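Local structure of DNA endonuclease I-CeuI (Chlamydomonas eugametos, 2EX5) at residues 47-58 with 96-104. The protein is a homodimeric, magnesium-dependent LAGLIDADG homing endonuclease that makes a staggered cut at a long, degenerate DNA sequence and so promotes homing of its group I intron. The protein carries 1 engineered substitution. Residues are numbered along the deposited sequence; the frame is centred on the assembly and turned at random.
Sequences VTSESKLFLAGF and VLYLALEVF
L55 packs as a knob into the hole formed by V96, L99, A100 and V103. Its CG lies anti to the backbone N (chi1 172°), which carries both methyl groups across to the second helix. CD1 rests on A100 CB at 3.9 Å, and CD2 reaches A100 CA at 3.8 Å. L99 packs against the base of L55: its CD1 lies 3.9 Å from L55 CB and 3.5 Å from S51 O, the carbonyl that accepts from L55 N. V96 meets two phenylalanines. Its CG1 sits over the centre of one face of the F58 ring, 3.5 Å from the centroid and 6° off the ring normal, a CH-pi contact. The same methyl meets the edge of the F54 ring, 4.0 Å from CE2. With an alanine here in place of the F58 ring, V96 CG1 is likely to lose its aromatic face, and a gap to open close to E62, a magnesium-binding residue. At the other end, V47 CG2 touches E102 CG at 3.5 Å. Here T48 and S51 form a capping box: S51 N donates to T48 OG1, and T48 N to S51 OG (3.0 Å). No hydrogen bond joins the two segments; most of the touching atoms are carbons. The segments 49-58 and 96-104 cross at -117°. Helix 49-62 ends at the magnesium-binding residues G61 and E62. F136 of helix 126-141 covers L55 and V103, and F144 of the second subunit packs on F54 and V96. Helix 94-104 lies against strand 118-123 through L97 and A100, while helix 29-40 meets it at Y98 and L101.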
ATOM      1  N   VAL C  47      -5.509  -7.476  19.660  1.00 50.07           N
ATOM      2  CA  VAL C  47      -6.187  -7.686  18.429  1.00 46.89           C
ATOM      3  C   VAL C  47      -7.648  -7.361  18.760  1.00 45.79           C
ATOM      4  O   VAL C  47      -8.298  -8.099  19.555  1.00 45.41           O
ATOM      5  CB  VAL C  47      -5.957  -9.142  17.900  1.00 46.06           C
ATOM      6  CG1 VAL C  47      -6.857  -9.462  16.796  1.00 44.87           C
ATOM      7  CG2 VAL C  47      -4.533  -9.310  17.453  1.00 47.21           C
ATOM      8  N   THR C  48      -8.162  -6.262  18.177  1.00 44.11           N
ATOM      9  CA  THR C  48      -9.584  -5.899  18.312  1.00 42.37           C
ATOM     10  C   THR C  48     -10.210  -5.927  16.968  1.00 42.19           C
ATOM     11  O   THR C  48      -9.498  -6.075  15.943  1.00 40.66           O
ATOM     12  CB  THR C  48      -9.841  -4.505  18.937  1.00 42.69           C
ATOM     13  OG1 THR C  48      -9.121  -3.514  18.226  1.00 42.19           O
ATOM     14  CG2 THR C  48      -9.355  -4.447  20.351  1.00 41.71           C
ATOM     15  N   SER C  49     -11.551  -5.860  16.989  1.00 40.92           N
ATOM     16  CA  SER C  49     -12.378  -5.759  15.802  1.00 40.73           C
ATOM     17  C   SER C  49     -11.850  -4.601  14.938  1.00 39.37           C
ATOM     18  O   SER C  49     -11.839  -4.672  13.713  1.00 41.25           O
ATOM     19  CB  SER C  49     -13.814  -5.342  16.200  1.00 41.62           C
ATOM     20  OG  SER C  49     -14.548  -6.382  16.825  1.00 47.49           O
ATOM     21  N   GLU C  50     -11.535  -3.528  15.623  1.00 36.79           N
ATOM     22  CA  GLU C  50     -10.962  -2.276  15.114  1.00 36.40           C
ATOM     23  C   GLU C  50      -9.561  -2.438  14.408  1.00 34.49           C
ATOM     24  O   GLU C  50      -9.333  -1.848  13.327  1.00 32.02           O
ATOM     25  CB  GLU C  50     -10.704  -1.417  16.278  1.00 38.56           C
ATOM     26  CG  GLU C  50     -11.309  -0.084  16.212  1.00 46.44           C
ATOM     27  CD  GLU C  50     -12.546  -0.012  17.076  1.00 49.36           C
ATOM     28  OE1 GLU C  50     -13.099  -1.102  17.474  1.00 52.74           O
ATOM     29  OE2 GLU C  50     -12.944   1.131  17.381  1.00 53.96           O
ATOM     30  N   SER C  51      -8.663  -3.196  15.042  1.00 30.18           N
ATOM     31  CA  SER C  51      -7.332  -3.313  14.529  1.00 28.96           C
ATOM     32  C   SER C  51      -7.253  -4.296  13.336  1.00 28.15           C
ATOM     33  O   SER C  51      -6.377  -4.168  12.510  1.00 28.82           O
ATOM     34  CB  SER C  51      -6.310  -3.544  15.646  1.00 28.84           C
ATOM     35  OG  SER C  51      -6.542  -4.792  16.132  1.00 29.28           O
ATOM     36  N   LYS C  52      -8.222  -5.212  13.252  1.00 28.11           N
ATOM     37  CA  LYS C  52      -8.517  -6.060  12.146  1.00 29.46           C
ATOM     38  C   LYS C  52      -9.036  -5.376  10.871  1.00 30.56           C
ATOM     39  O   LYS C  52      -8.663  -5.764   9.707  1.00 29.37           O
ATOM     40  CB  LYS C  52      -9.515  -7.078  12.597  1.00 29.96           C
ATOM     41  CG  LYS C  52      -8.885  -8.055  13.579  1.00 33.02           C
ATOM     42  CD  LYS C  52      -9.479  -9.418  13.439  1.00 36.99           C
ATOM     43  CE  LYS C  52     -10.021  -9.962  14.731  1.00 39.55           C
ATOM     44  NZ  LYS C  52     -10.964  -8.936  15.106  1.00 43.00           N
ATOM     45  N   LEU C  53      -9.904  -4.385  11.072  1.00 30.51           N
ATOM     46  CA  LEU C  53     -10.414  -3.604   9.964  1.00 28.69           C
ATOM     47  C   LEU C  53      -9.288  -2.763   9.395  1.00 27.27           C
ATOM     48  O   LEU C  53      -9.298  -2.512   8.247  1.00 26.21           O
ATOM     49  CB  LEU C  53     -11.613  -2.690  10.380  1.00 28.32           C
ATOM     50  CG  LEU C  53     -13.126  -2.955  10.236  1.00 29.62           C
ATOM     51  CD1 LEU C  53     -13.525  -4.247   9.676  1.00 28.64           C
ATOM     52  CD2 LEU C  53     -14.028  -2.652  11.538  1.00 28.00           C
ATOM     53  N   PHE C  54      -8.420  -2.227  10.252  1.00 26.07           N
ATOM     54  CA  PHE C  54      -7.237  -1.448   9.877  1.00 24.83           C
ATOM     55  C   PHE C  54      -6.264  -2.411   9.109  1.00 24.19           C
ATOM     56  O   PHE C  54      -5.759  -2.059   8.071  1.00 26.78           O
ATOM     57  CB  PHE C  54      -6.544  -0.825  11.114  1.00 25.39           C
ATOM     58  CG  PHE C  54      -5.212  -0.050  10.792  1.00 24.92           C
ATOM     59  CD1 PHE C  54      -5.226   1.321  10.551  1.00 27.25           C
ATOM     60  CD2 PHE C  54      -4.000  -0.719  10.693  1.00 24.73           C
ATOM     61  CE1 PHE C  54      -4.040   2.048  10.263  1.00 28.24           C
ATOM     62  CE2 PHE C  54      -2.858  -0.034  10.382  1.00 25.85           C
ATOM     63  CZ  PHE C  54      -2.874   1.336  10.180  1.00 25.85           C
ATOM     64  N   LEU C  55      -6.075  -3.647   9.566  1.00 22.90           N
ATOM     65  CA  LEU C  55      -5.217  -4.508   8.863  1.00 22.77           C
ATOM     66  C   LEU C  55      -5.851  -4.841   7.494  1.00 23.04           C
ATOM     67  O   LEU C  55      -5.119  -4.967   6.538  1.00 20.58           O
ATOM     68  CB  LEU C  55      -4.957  -5.746   9.664  1.00 21.62           C
ATOM     69  CG  LEU C  55      -4.201  -6.965   9.095  1.00 21.28           C
ATOM     70  CD1 LEU C  55      -2.709  -6.510   8.770  1.00 22.58           C
ATOM     71  CD2 LEU C  55      -4.249  -8.161  10.038  1.00 21.33           C
ATOM     72  N   ALA C  56      -7.186  -4.989   7.397  1.00 22.01           N
ATOM     73  CA  ALA C  56      -7.861  -5.256   6.126  1.00 22.43           C
ATOM     74  C   ALA C  56      -7.477  -4.204   5.102  1.00 23.55           C
ATOM     75  O   ALA C  56      -7.060  -4.562   4.014  1.00 25.86           O
ATOM     76  CB  ALA C  56      -9.371  -5.378   6.249  1.00 21.34           C
ATOM     77  N   GLY C  57      -7.498  -2.941   5.455  1.00 23.96           N
ATOM     78  CA  GLY C  57      -7.156  -1.846   4.526  1.00 24.08           C
ATOM     79  C   GLY C  57      -5.696  -1.926   4.173  1.00 25.24           C
ATOM     80  O   GLY C  57      -5.256  -1.714   3.023  1.00 25.31           O
ATOM     81  N   PHE C  58      -4.887  -2.287   5.145  1.00 26.18           N
ATOM     82  CA  PHE C  58      -3.444  -2.349   4.884  1.00 25.80           C
ATOM     83  C   PHE C  58      -3.107  -3.438   3.817  1.00 25.83           C
ATOM     84  O   PHE C  58      -2.227  -3.258   3.015  1.00 24.60           O
ATOM     85  CB  PHE C  58      -2.800  -2.715   6.195  1.00 24.18           C
ATOM     86  CG  PHE C  58      -1.348  -2.787   6.131  1.00 25.25           C
ATOM     87  CD1 PHE C  58      -0.608  -1.637   6.075  1.00 27.30           C
ATOM     88  CD2 PHE C  58      -0.696  -4.005   6.148  1.00 25.62           C
ATOM     89  CE1 PHE C  58       0.727  -1.708   6.064  1.00 25.56           C
ATOM     90  CE2 PHE C  58       0.658  -4.060   6.068  1.00 22.67           C
ATOM     91  CZ  PHE C  58       1.340  -2.912   6.018  1.00 23.66           C
ATOM     92  N   VAL C  96       2.779  -2.966  12.001  1.00 27.61           N
ATOM     93  CA  VAL C  96       1.635  -3.590  11.258  1.00 26.71           C
ATOM     94  C   VAL C  96       1.876  -5.028  10.744  1.00 24.38           C
ATOM     95  O   VAL C  96       0.962  -5.834  10.696  1.00 26.54           O
ATOM     96  CB  VAL C  96       1.178  -2.599  10.129  1.00 28.02           C
ATOM     97  CG1 VAL C  96      -0.189  -2.949   9.545  1.00 30.04           C
ATOM     98  CG2 VAL C  96       1.098  -1.143  10.719  1.00 29.63           C
ATOM     99  N   LEU C  97       3.100  -5.358  10.321  1.00 24.91           N
ATOM    100  CA  LEU C  97       3.500  -6.778  10.015  1.00 24.73           C
ATOM    101  C   LEU C  97       3.311  -7.720  11.269  1.00 25.51           C
ATOM    102  O   LEU C  97       2.810  -8.857  11.201  1.00 23.14           O
ATOM    103  CB  LEU C  97       4.993  -6.714   9.608  1.00 24.39           C
ATOM    104  CG  LEU C  97       5.273  -6.959   8.127  1.00 24.81           C
ATOM    105  CD1 LEU C  97       4.213  -6.307   7.250  1.00 19.84           C
ATOM    106  CD2 LEU C  97       6.698  -6.683   7.707  1.00 23.09           C
ATOM    107  N   TYR C  98       3.707  -7.172  12.428  1.00 26.18           N
ATOM    108  CA  TYR C  98       3.513  -7.838  13.741  1.00 27.29           C
ATOM    109  C   TYR C  98       2.013  -8.015  14.044  1.00 25.81           C
ATOM    110  O   TYR C  98       1.531  -9.107  14.361  1.00 26.01           O
ATOM    111  CB  TYR C  98       4.266  -7.058  14.845  1.00 26.96           C
ATOM    112  CG  TYR C  98       4.147  -7.740  16.167  1.00 27.94           C
ATOM    113  CD1 TYR C  98       5.027  -8.739  16.515  1.00 27.58           C
ATOM    114  CD2 TYR C  98       3.118  -7.425  17.058  1.00 28.14           C
ATOM    115  CE1 TYR C  98       4.885  -9.456  17.715  1.00 28.48           C
ATOM    116  CE2 TYR C  98       2.992  -8.108  18.267  1.00 29.66           C
ATOM    117  CZ  TYR C  98       3.899  -9.104  18.576  1.00 28.21           C
ATOM    118  OH  TYR C  98       3.775  -9.822  19.710  1.00 31.81           O
ATOM    119  N   LEU C  99       1.257  -6.977  13.807  1.00 24.42           N
ATOM    120  CA  LEU C  99      -0.211  -7.117  13.872  1.00 26.29           C
ATOM    121  C   LEU C  99      -0.723  -8.262  12.995  1.00 26.70           C
ATOM    122  O   LEU C  99      -1.442  -9.132  13.509  1.00 26.60           O
ATOM    123  CB  LEU C  99      -0.895  -5.809  13.501  1.00 24.94           C
ATOM    124  CG  LEU C  99      -2.206  -5.239  14.005  1.00 27.81           C
ATOM    125  CD1 LEU C  99      -2.937  -4.575  12.815  1.00 25.17           C
ATOM    126  CD2 LEU C  99      -3.131  -6.232  14.888  1.00 25.23           C
ATOM    127  N   ALA C 100      -0.374  -8.320  11.675  1.00 27.32           N
ATOM    128  CA  ALA C 100      -0.792  -9.513  10.871  1.00 24.86           C
ATOM    129  C   ALA C 100      -0.460 -10.877  11.499  1.00 24.92           C
ATOM    130  O   ALA C 100      -1.303 -11.785  11.558  1.00 22.74           O
ATOM    131  CB  ALA C 100      -0.179  -9.448   9.466  1.00 23.10           C
ATOM    132  N   LEU C 101       0.799 -11.040  11.919  1.00 27.35           N
ATOM    133  CA  LEU C 101       1.300 -12.269  12.619  1.00 31.00           C
ATOM    134  C   LEU C 101       0.398 -12.608  13.799  1.00 32.48           C
ATOM    135  O   LEU C 101      -0.141 -13.726  13.974  1.00 34.28           O
ATOM    136  CB  LEU C 101       2.703 -11.928  13.100  1.00 30.72           C
ATOM    137  CG  LEU C 101       3.934 -12.814  12.887  1.00 35.17           C
ATOM    138  CD1 LEU C 101       4.014 -13.490  11.467  1.00 33.93           C
ATOM    139  CD2 LEU C 101       5.205 -12.075  13.242  1.00 32.21           C
ATOM    140  N   GLU C 102       0.154 -11.549  14.576  1.00 35.14           N
ATOM    141  CA  GLU C 102      -0.707 -11.638  15.753  1.00 35.48           C
ATOM    142  C   GLU C 102      -2.134 -12.041  15.349  1.00 35.15           C
ATOM    143  O   GLU C 102      -2.667 -12.959  15.949  1.00 35.58           O
ATOM    144  CB  GLU C 102      -0.569 -10.365  16.603  1.00 35.96           C
ATOM    145  CG  GLU C 102      -1.219 -10.469  17.915  1.00 39.80           C
ATOM    146  CD  GLU C 102      -0.323 -10.915  19.030  1.00 38.02           C
ATOM    147  OE1 GLU C 102      -0.520 -12.036  19.517  1.00 41.06           O
ATOM    148  OE2 GLU C 102       0.558 -10.184  19.418  1.00 35.80           O
ATOM    149  N   VAL C 103      -2.719 -11.452  14.286  1.00 33.64           N
ATOM    150  CA  VAL C 103      -4.031 -11.933  13.836  1.00 32.97           C
ATOM    151  C   VAL C 103      -4.086 -13.256  13.109  1.00 34.31           C
ATOM    152  O   VAL C 103      -5.081 -13.997  13.273  1.00 34.75           O
ATOM    153  CB  VAL C 103      -5.003 -10.853  13.126  1.00 34.57           C
ATOM    154  CG1 VAL C 103      -4.336  -9.647  12.742  1.00 36.24           C
ATOM    155  CG2 VAL C 103      -5.881 -11.456  12.057  1.00 30.67           C
ATOM    156  N   PHE C 104      -3.081 -13.592  12.275  1.00 31.79           N
ATOM    157  CA  PHE C 104      -3.192 -14.924  11.714  1.00 30.74           C
ATOM    158  C   PHE C 104      -2.730 -16.018  12.657  1.00 30.29           C
ATOM    159  O   PHE C 104      -3.000 -17.149  12.379  1.00 30.86           O
ATOM    160  CB  PHE C 104      -2.506 -15.075  10.306  1.00 28.53           C
ATOM    161  CG  PHE C 104      -2.944 -14.052   9.288  1.00 28.12           C
ATOM    162  CD1 PHE C 104      -2.067 -13.047   8.894  1.00 27.60           C
ATOM    163  CD2 PHE C 104      -4.220 -14.070   8.734  1.00 28.56           C
ATOM    164  CE1 PHE C 104      -2.445 -12.097   7.926  1.00 28.11           C
ATOM    165  CE2 PHE C 104      -4.612 -13.091   7.730  1.00 28.26           C
ATOM    166  CZ  PHE C 104      -3.667 -12.140   7.329  1.00 29.13           C
TER